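Local coordinates for protein tryptophan synthase alpha chain (Aquifex aeolicus, PDB 2EKC) that probably catalyses, as the alpha subunit of tryptophan synthase, the aldol cleavage of indoleglycerol phosphate to indole and glyceraldehyde 3-phosphate, at residues D46-V58 / H68-V81. Residues are numbered along the deposited sequence; the frame is centred on the assembly and turned at random.
Sequences DILEIGFPFSDPV and HEVALKNGIRFEDV
His68 takes the backbone N-H of Phe54 on its ring nitrogen: Phe54 N lies 2.8 Å from His68 ND1, nearly in the ring plane, and the bond is moderately straight at 157°. With ND1 accepting, NE2 is probably the nitrogen that carries the proton and offers it to OD2 of Asp60, a predicted proton acceptor. Pro57 covers one face of the same ring in a CH-pi contact, its CB 3.5 Å from the His68 centroid, so the imidazole is fixed both at its edge and over a face. One residue before Phe54, Pro53 fits its compact ring against helix 62-73; Pro53 CG is pressed to 3.4 Å from Ala71 CB, closer than usual for two carbons, where a side chain larger than alanine's methyl would be hard to fit. Leu72 CD2 packs against Pro53 CB, and Ile76 CG2 meets the ring from the turn beyond. One water donates to both Pro53 O and Ile76 O, tying the two loops together. Phe52, with CG anti to the backbone N (chi1 174°), swings its ring obliquely to Phe78, Phe52 CZ lying 3.5 Å from Phe78 CB, while Val81 CG2 fills the corner between Phe52 and Pro53. Farther back, Gly75 forms a Schellman motif with positive phi (85°), which suits a residue without a side chain; Arg77 occupies the N-cap position of helix 78-91, its backbone N-H bonding to Asp80 OD2 and its guanidinium gripping that carboxylate side-on. A leucine in place of His68 would probably leave the Phe54 N-H and the Asp60 carboxylate without this partner. In this TIM barrel His68 thus bridges two points of the loop after strand 47-51, which carries the predicted catalytic Glu49, consistent with helping to position Asp60.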
ATOM      1  N   ASP A  46      -3.937  -9.260  -2.839  1.00 13.45           N
ATOM      2  CA  ASP A  46      -3.704  -9.801  -1.498  1.00 13.85           C
ATOM      3  C   ASP A  46      -3.705  -8.740  -0.408  1.00 14.30           C
ATOM      4  O   ASP A  46      -4.113  -9.000   0.724  1.00 14.08           O
ATOM      5  CB  ASP A  46      -2.374 -10.544  -1.473  1.00 11.10           C
ATOM      6  CG  ASP A  46      -2.355 -11.706  -2.441  1.00 14.15           C
ATOM      7  OD1 ASP A  46      -3.138 -12.652  -2.223  1.00 13.47           O
ATOM      8  OD2 ASP A  46      -1.575 -11.666  -3.421  1.00 13.33           O
ATOM      9  N   ILE A  47      -3.229  -7.551  -0.754  1.00 12.87           N
ATOM     10  CA  ILE A  47      -3.164  -6.440   0.189  1.00 13.19           C
ATOM     11  C   ILE A  47      -3.599  -5.193  -0.559  1.00 13.21           C
ATOM     12  O   ILE A  47      -3.114  -4.918  -1.658  1.00 13.77           O
ATOM     13  CB  ILE A  47      -1.728  -6.236   0.717  1.00 12.97           C
ATOM     14  CG1 ILE A  47      -1.291  -7.461   1.521  1.00 10.69           C
ATOM     15  CG2 ILE A  47      -1.660  -4.969   1.581  1.00 14.91           C
ATOM     16  CD1 ILE A  47       0.168  -7.428   1.936  1.00 14.76           C
ATOM     17  N   LEU A  48      -4.508  -4.439   0.040  1.00 13.27           N
ATOM     18  CA  LEU A  48      -5.020  -3.238  -0.597  1.00 13.81           C
ATOM     19  C   LEU A  48      -4.440  -1.954  -0.025  1.00 13.53           C
ATOM     20  O   LEU A  48      -4.317  -1.813   1.189  1.00 15.49           O
ATOM     21  CB  LEU A  48      -6.546  -3.206  -0.459  1.00 14.91           C
ATOM     22  CG  LEU A  48      -7.296  -2.109  -1.209  1.00 17.53           C
ATOM     23  CD1 LEU A  48      -7.152  -2.349  -2.709  1.00 17.57           C
ATOM     24  CD2 LEU A  48      -8.764  -2.112  -0.805  1.00 15.20           C
ATOM     25  N   GLU A  49      -4.057  -1.029  -0.905  1.00 11.93           N
ATOM     26  CA  GLU A  49      -3.567   0.270  -0.464  1.00 12.58           C
ATOM     27  C   GLU A  49      -4.672   1.240  -0.876  1.00 12.98           C
ATOM     28  O   GLU A  49      -4.991   1.364  -2.065  1.00 13.84           O
ATOM     29  CB  GLU A  49      -2.262   0.673  -1.152  1.00 14.26           C
ATOM     30  CG  GLU A  49      -1.091  -0.258  -0.926  1.00 19.20           C
ATOM     31  CD  GLU A  49       0.223   0.377  -1.353  1.00 22.03           C
ATOM     32  OE1 GLU A  49       0.215   1.149  -2.334  1.00 21.18           O
ATOM     33  OE2 GLU A  49       1.260   0.099  -0.712  1.00 22.66           O
ATOM     34  N   ILE A  50      -5.252   1.915   0.107  1.00 11.76           N
ATOM     35  CA  ILE A  50      -6.342   2.855  -0.127  1.00 10.37           C
ATOM     36  C   ILE A  50      -5.828   4.288  -0.138  1.00 11.56           C
ATOM     37  O   ILE A  50      -5.352   4.785   0.882  1.00 10.40           O
ATOM     38  CB  ILE A  50      -7.417   2.701   0.979  1.00 12.28           C
ATOM     39  CG1 ILE A  50      -7.888   1.241   1.037  1.00 13.53           C
ATOM     40  CG2 ILE A  50      -8.583   3.643   0.713  1.00 12.08           C
ATOM     41  CD1 ILE A  50      -8.945   0.948   2.127  1.00 12.88           C
ATOM     42  N   GLY A  51      -5.927   4.949  -1.292  1.00 11.87           N
ATOM     43  CA  GLY A  51      -5.442   6.316  -1.410  1.00 11.87           C
ATOM     44  C   GLY A  51      -6.355   7.385  -0.828  1.00 12.01           C
ATOM     45  O   GLY A  51      -7.528   7.464  -1.179  1.00 11.31           O
ATOM     46  N   PHE A  52      -5.795   8.207   0.058  1.00 11.12           N
ATOM     47  CA  PHE A  52      -6.504   9.304   0.731  1.00 11.48           C
ATOM     48  C   PHE A  52      -6.068  10.587   0.008  1.00 12.85           C
ATOM     49  O   PHE A  52      -4.955  11.069   0.210  1.00 12.28           O
ATOM     50  CB  PHE A  52      -6.084   9.308   2.216  1.00  9.80           C
ATOM     51  CG  PHE A  52      -6.613  10.470   3.030  1.00  9.75           C
ATOM     52  CD1 PHE A  52      -7.654  11.271   2.572  1.00 11.96           C
ATOM     53  CD2 PHE A  52      -6.076  10.731   4.293  1.00 13.93           C
ATOM     54  CE1 PHE A  52      -8.158  12.315   3.359  1.00 12.11           C
ATOM     55  CE2 PHE A  52      -6.568  11.770   5.090  1.00 13.02           C
ATOM     56  CZ  PHE A  52      -7.611  12.565   4.623  1.00 15.92           C
ATOM     57  N   PRO A  53      -6.939  11.148  -0.851  1.00 12.86           N
ATOM     58  CA  PRO A  53      -6.632  12.370  -1.611  1.00 14.65           C
ATOM     59  C   PRO A  53      -6.007  13.489  -0.780  1.00 15.16           C
ATOM     60  O   PRO A  53      -6.534  13.854   0.270  1.00 16.16           O
ATOM     61  CB  PRO A  53      -7.988  12.768  -2.187  1.00 14.27           C
ATOM     62  CG  PRO A  53      -8.682  11.443  -2.349  1.00 14.85           C
ATOM     63  CD  PRO A  53      -8.344  10.755  -1.053  1.00 12.27           C
ATOM     64  N   PHE A  54      -4.894  14.036  -1.266  1.00 14.68           N
ATOM     65  CA  PHE A  54      -4.185  15.105  -0.566  1.00 12.68           C
ATOM     66  C   PHE A  54      -3.886  16.278  -1.507  1.00 15.39           C
ATOM     67  O   PHE A  54      -3.625  16.085  -2.697  1.00 15.88           O
ATOM     68  CB  PHE A  54      -2.885  14.550   0.037  1.00 12.29           C
ATOM     69  CG  PHE A  54      -2.127  15.544   0.875  1.00 14.21           C
ATOM     70  CD1 PHE A  54      -2.759  16.231   1.906  1.00 13.19           C
ATOM     71  CD2 PHE A  54      -0.775  15.784   0.639  1.00 14.61           C
ATOM     72  CE1 PHE A  54      -2.053  17.147   2.693  1.00 11.90           C
ATOM     73  CE2 PHE A  54      -0.059  16.696   1.422  1.00 14.31           C
ATOM     74  CZ  PHE A  54      -0.701  17.377   2.449  1.00 13.07           C
ATOM     75  N   SER A  55      -3.910  17.492  -0.964  1.00 13.69           N
ATOM     76  CA  SER A  55      -3.683  18.702  -1.760  1.00 15.80           C
ATOM     77  C   SER A  55      -2.254  18.942  -2.248  1.00 16.21           C
ATOM     78  O   SER A  55      -2.041  19.762  -3.146  1.00 16.32           O
ATOM     79  CB  SER A  55      -4.134  19.931  -0.966  1.00 16.36           C
ATOM     80  OG  SER A  55      -3.295  20.118   0.159  1.00 18.77           O
ATOM     81  N   ASP A  56      -1.275  18.248  -1.671  1.00 16.62           N
ATOM     82  CA  ASP A  56       0.114  18.444  -2.080  1.00 15.56           C
ATOM     83  C   ASP A  56       0.905  17.139  -2.051  1.00 16.54           C
ATOM     84  O   ASP A  56       1.864  16.990  -1.281  1.00 13.25           O
ATOM     85  CB  ASP A  56       0.776  19.488  -1.171  1.00 16.90           C
ATOM     86  CG  ASP A  56       2.093  19.996  -1.729  1.00 18.25           C
ATOM     87  OD1 ASP A  56       2.222  20.058  -2.972  1.00 15.65           O
ATOM     88  OD2 ASP A  56       2.986  20.349  -0.929  1.00 17.53           O
ATOM     89  N   PRO A  57       0.520  16.181  -2.917  1.00 15.02           N
ATOM     90  CA  PRO A  57       1.117  14.850  -3.066  1.00 15.63           C
ATOM     91  C   PRO A  57       2.493  14.827  -3.723  1.00 15.23           C
ATOM     92  O   PRO A  57       2.676  14.198  -4.766  1.00 15.31           O
ATOM     93  CB  PRO A  57       0.079  14.119  -3.903  1.00 14.26           C
ATOM     94  CG  PRO A  57      -0.365  15.198  -4.842  1.00 14.51           C
ATOM     95  CD  PRO A  57      -0.558  16.375  -3.908  1.00 14.41           C
ATOM     96  N   VAL A  58       3.461  15.491  -3.100  1.00 16.51           N
ATOM     97  CA  VAL A  58       4.817  15.570  -3.641  1.00 16.58           C
ATOM     98  C   VAL A  58       5.561  14.244  -3.819  1.00 18.06           C
ATOM     99  O   VAL A  58       6.545  14.185  -4.556  1.00 18.41           O
ATOM    100  CB  VAL A  58       5.710  16.491  -2.773  1.00 16.19           C
ATOM    101  CG1 VAL A  58       5.186  17.913  -2.818  1.00 13.03           C
ATOM    102  CG2 VAL A  58       5.746  15.981  -1.341  1.00 15.75           C
ATOM    103  N   HIS A  68      -5.191  12.427  -7.221  1.00 12.23           N
ATOM    104  CA  HIS A  68      -5.348  13.241  -6.016  1.00 10.56           C
ATOM    105  C   HIS A  68      -6.217  14.466  -6.302  1.00 11.04           C
ATOM    106  O   HIS A  68      -7.228  14.708  -5.638  1.00 11.24           O
ATOM    107  CB  HIS A  68      -3.979  13.721  -5.521  1.00  8.75           C
ATOM    108  CG  HIS A  68      -3.262  12.739  -4.645  1.00  8.55           C
ATOM    109  ND1 HIS A  68      -3.551  12.593  -3.305  1.00  8.42           N
ATOM    110  CD2 HIS A  68      -2.243  11.888  -4.907  1.00  8.96           C
ATOM    111  CE1 HIS A  68      -2.735  11.695  -2.777  1.00 10.22           C
ATOM    112  NE2 HIS A  68      -1.930  11.253  -3.728  1.00 10.50           N
ATOM    113  N   GLU A  69      -5.796  15.238  -7.298  1.00 11.17           N
ATOM    114  CA  GLU A  69      -6.474  16.467  -7.690  1.00 13.93           C
ATOM    115  C   GLU A  69      -7.938  16.268  -8.050  1.00 14.02           C
ATOM    116  O   GLU A  69      -8.817  16.976  -7.546  1.00 13.65           O
ATOM    117  CB  GLU A  69      -5.742  17.104  -8.873  1.00 15.68           C
ATOM    118  CG  GLU A  69      -6.216  18.511  -9.201  1.00 23.87           C
ATOM    119  CD  GLU A  69      -5.614  19.044 -10.484  1.00 27.28           C
ATOM    120  OE1 GLU A  69      -4.393  18.874 -10.678  1.00 30.58           O
ATOM    121  OE2 GLU A  69      -6.360  19.637 -11.295  1.00 31.06           O
ATOM    122  N   VAL A  70      -8.196  15.308  -8.931  1.00 11.94           N
ATOM    123  CA  VAL A  70      -9.555  15.023  -9.367  1.00 10.66           C
ATOM    124  C   VAL A  70     -10.419  14.620  -8.172  1.00 12.53           C
ATOM    125  O   VAL A  70     -11.508  15.156  -7.980  1.00 12.48           O
ATOM    126  CB  VAL A  70      -9.561  13.902 -10.434  1.00 13.78           C
ATOM    127  CG1 VAL A  70     -10.999  13.512 -10.792  1.00 10.83           C
ATOM    128  CG2 VAL A  70      -8.813  14.380 -11.685  1.00 12.48           C
ATOM    129  N   ALA A  71      -9.929  13.682  -7.366  1.00 10.05           N
ATOM    130  CA  ALA A  71     -10.677  13.235  -6.193  1.00 11.69           C
ATOM    131  C   ALA A  71     -11.012  14.403  -5.270  1.00 11.15           C
ATOM    132  O   ALA A  71     -12.116  14.483  -4.748  1.00 14.02           O
ATOM    133  CB  ALA A  71      -9.884  12.178  -5.428  1.00  9.65           C
ATOM    134  N   LEU A  72     -10.062  15.310  -5.066  1.00 13.36           N
ATOM    135  CA  LEU A  72     -10.312  16.455  -4.199  1.00 14.72           C
ATOM    136  C   LEU A  72     -11.367  17.374  -4.797  1.00 16.47           C
ATOM    137  O   LEU A  72     -12.188  17.938  -4.074  1.00 16.34           O
ATOM    138  CB  LEU A  72      -9.022  17.239  -3.944  1.00 16.04           C
ATOM    139  CG  LEU A  72      -8.043  16.623  -2.943  1.00 17.70           C
ATOM    140  CD1 LEU A  72      -6.875  17.574  -2.742  1.00 18.75           C
ATOM    141  CD2 LEU A  72      -8.745  16.360  -1.609  1.00 18.80           C
ATOM    142  N   LYS A  73     -11.348  17.530  -6.118  1.00 16.73           N
ATOM    143  CA  LYS A  73     -12.336  18.378  -6.759  1.00 19.33           C
ATOM    144  C   LYS A  73     -13.704  17.707  -6.724  1.00 18.43           C
ATOM    145  O   LYS A  73     -14.725  18.377  -6.835  1.00 19.90           O
ATOM    146  CB  LYS A  73     -11.909  18.721  -8.191  1.00 21.41           C
ATOM    147  CG  LYS A  73     -10.640  19.563  -8.215  1.00 26.59           C
ATOM    148  CD  LYS A  73     -10.534  20.454  -9.441  1.00 30.27           C
ATOM    149  CE  LYS A  73     -10.471  19.654 -10.720  1.00 31.59           C
ATOM    150  NZ  LYS A  73     -10.223  20.545 -11.888  1.00 35.65           N
ATOM    151  N   ASN A  74     -13.727  16.384  -6.569  1.00 16.83           N
ATOM    152  CA  ASN A  74     -15.000  15.672  -6.462  1.00 17.12           C
ATOM    153  C   ASN A  74     -15.507  15.798  -5.017  1.00 17.01           C
ATOM    154  O   ASN A  74     -16.609  15.360  -4.700  1.00 16.44           O
ATOM    155  CB  ASN A  74     -14.860  14.184  -6.816  1.00 16.82           C
ATOM    156  CG  ASN A  74     -14.666  13.946  -8.303  1.00 16.51           C
ATOM    157  OD1 ASN A  74     -15.169  14.697  -9.137  1.00 16.94           O
ATOM    158  ND2 ASN A  74     -13.951  12.881  -8.642  1.00 14.97           N
ATOM    159  N   GLY A  75     -14.686  16.389  -4.147  1.00 15.94           N
ATOM    160  CA  GLY A  75     -15.076  16.578  -2.757  1.00 14.19           C
ATOM    161  C   GLY A  75     -14.828  15.411  -1.816  1.00 14.47           C
ATOM    162  O   GLY A  75     -15.472  15.303  -0.770  1.00 12.03           O
ATOM    163  N   ILE A  76     -13.900  14.531  -2.176  1.00 12.32           N
ATOM    164  CA  ILE A  76     -13.596  13.379  -1.340  1.00 12.63           C
ATOM    165  C   ILE A  76     -12.933  13.808  -0.033  1.00 13.07           C
ATOM    166  O   ILE A  76     -11.938  14.536  -0.037  1.00 11.27           O
ATOM    167  CB  ILE A  76     -12.676  12.393  -2.079  1.00 13.61           C
ATOM    168  CG1 ILE A  76     -13.387  11.870  -3.333  1.00 16.16           C
ATOM    169  CG2 ILE A  76     -12.287  11.246  -1.152  1.00 13.50           C
ATOM    170  CD1 ILE A  76     -14.685  11.114  -3.051  1.00 14.90           C
ATOM    171  N   ARG A  77     -13.500  13.342   1.077  1.00 13.48           N
ATOM    172  CA  ARG A  77     -13.020  13.658   2.421  1.00 12.99           C
ATOM    173  C   ARG A  77     -12.499  12.401   3.096  1.00 12.70           C
ATOM    174  O   ARG A  77     -12.700  11.294   2.605  1.00 11.96           O
ATOM    175  CB  ARG A  77     -14.165  14.182   3.287  1.00 11.31           C
ATOM    176  CG  ARG A  77     -15.015  15.284   2.685  1.00 15.54           C
ATOM    177  CD  ARG A  77     -16.342  15.353   3.438  1.00 16.74           C
ATOM    178  NE  ARG A  77     -17.116  14.126   3.251  1.00 17.20           N
ATOM    179  CZ  ARG A  77     -18.160  13.767   3.996  1.00 20.25           C
ATOM    180  NH1 ARG A  77     -18.568  14.536   4.997  1.00 19.12           N
ATOM    181  NH2 ARG A  77     -18.808  12.638   3.732  1.00 22.15           N
ATOM    182  N   PHE A  78     -11.856  12.581   4.245  1.00 12.43           N
ATOM    183  CA  PHE A  78     -11.350  11.456   5.017  1.00 12.32           C
ATOM    184  C   PHE A  78     -12.544  10.558   5.358  1.00 12.90           C
ATOM    185  O   PHE A  78     -12.433   9.334   5.354  1.00 13.86           O
ATOM    186  CB  PHE A  78     -10.678  11.965   6.296  1.00 13.66           C
ATOM    187  CG  PHE A  78     -10.130  10.875   7.181  1.00 16.73           C
ATOM    188  CD1 PHE A  78      -9.336   9.862   6.654  1.00 15.48           C
ATOM    189  CD2 PHE A  78     -10.381  10.888   8.550  1.00 16.06           C
ATOM    190  CE1 PHE A  78      -8.796   8.875   7.477  1.00 17.98           C
ATOM    191  CE2 PHE A  78      -9.847   9.906   9.385  1.00 19.80           C
ATOM    192  CZ  PHE A  78      -9.052   8.898   8.847  1.00 18.76           C
ATOM    193  N   GLU A  79     -13.692  11.172   5.639  1.00 11.62           N
ATOM    194  CA  GLU A  79     -14.894  10.409   5.966  1.00 13.10           C
ATOM    195  C   GLU A  79     -15.318   9.495   4.820  1.00 13.69           C
ATOM    196  O   GLU A  79     -15.814   8.389   5.053  1.00 15.40           O
ATOM    197  CB  GLU A  79     -16.056  11.346   6.315  1.00 13.97           C
ATOM    198  CG  GLU A  79     -15.928  12.035   7.671  1.00 15.63           C
ATOM    199  CD  GLU A  79     -15.050  13.271   7.634  1.00 18.22           C
ATOM    200  OE1 GLU A  79     -14.511  13.590   6.557  1.00 21.05           O
ATOM    201  OE2 GLU A  79     -14.909  13.933   8.684  1.00 17.26           O
ATOM    202  N   ASP A  80     -15.141   9.955   3.585  1.00 12.26           N
ATOM    203  CA  ASP A  80     -15.522   9.149   2.423  1.00 14.78           C
ATOM    204  C   ASP A  80     -14.542   7.995   2.259  1.00 14.15           C
ATOM    205  O   ASP A  80     -14.922   6.890   1.866  1.00 15.11           O
ATOM    206  CB  ASP A  80     -15.531  10.005   1.152  1.00 12.80           C
ATOM    207  CG  ASP A  80     -16.499  11.176   1.240  1.00 15.67           C
ATOM    208  OD1 ASP A  80     -17.713  10.943   1.422  1.00 16.23           O
ATOM    209  OD2 ASP A  80     -16.042  12.332   1.131  1.00 14.05           O
ATOM    210  N   VAL A  81     -13.277   8.258   2.565  1.00 12.32           N
ATOM    211  CA  VAL A  81     -12.250   7.234   2.467  1.00 12.52           C
ATOM    212  C   VAL A  81     -12.552   6.082   3.413  1.00 13.41           C
ATOM    213  O   VAL A  81     -12.458   4.917   3.027  1.00 13.19           O
ATOM    214  CB  VAL A  81     -10.852   7.796   2.810  1.00 12.99           C
ATOM    215  CG1 VAL A  81      -9.837   6.655   2.879  1.00 12.85           C
ATOM    216  CG2 VAL A  81     -10.425   8.813   1.747  1.00  9.68           C
TER
HETATM  217  O   HOH W   1      -9.460  13.690   0.935  1.00 27.07           O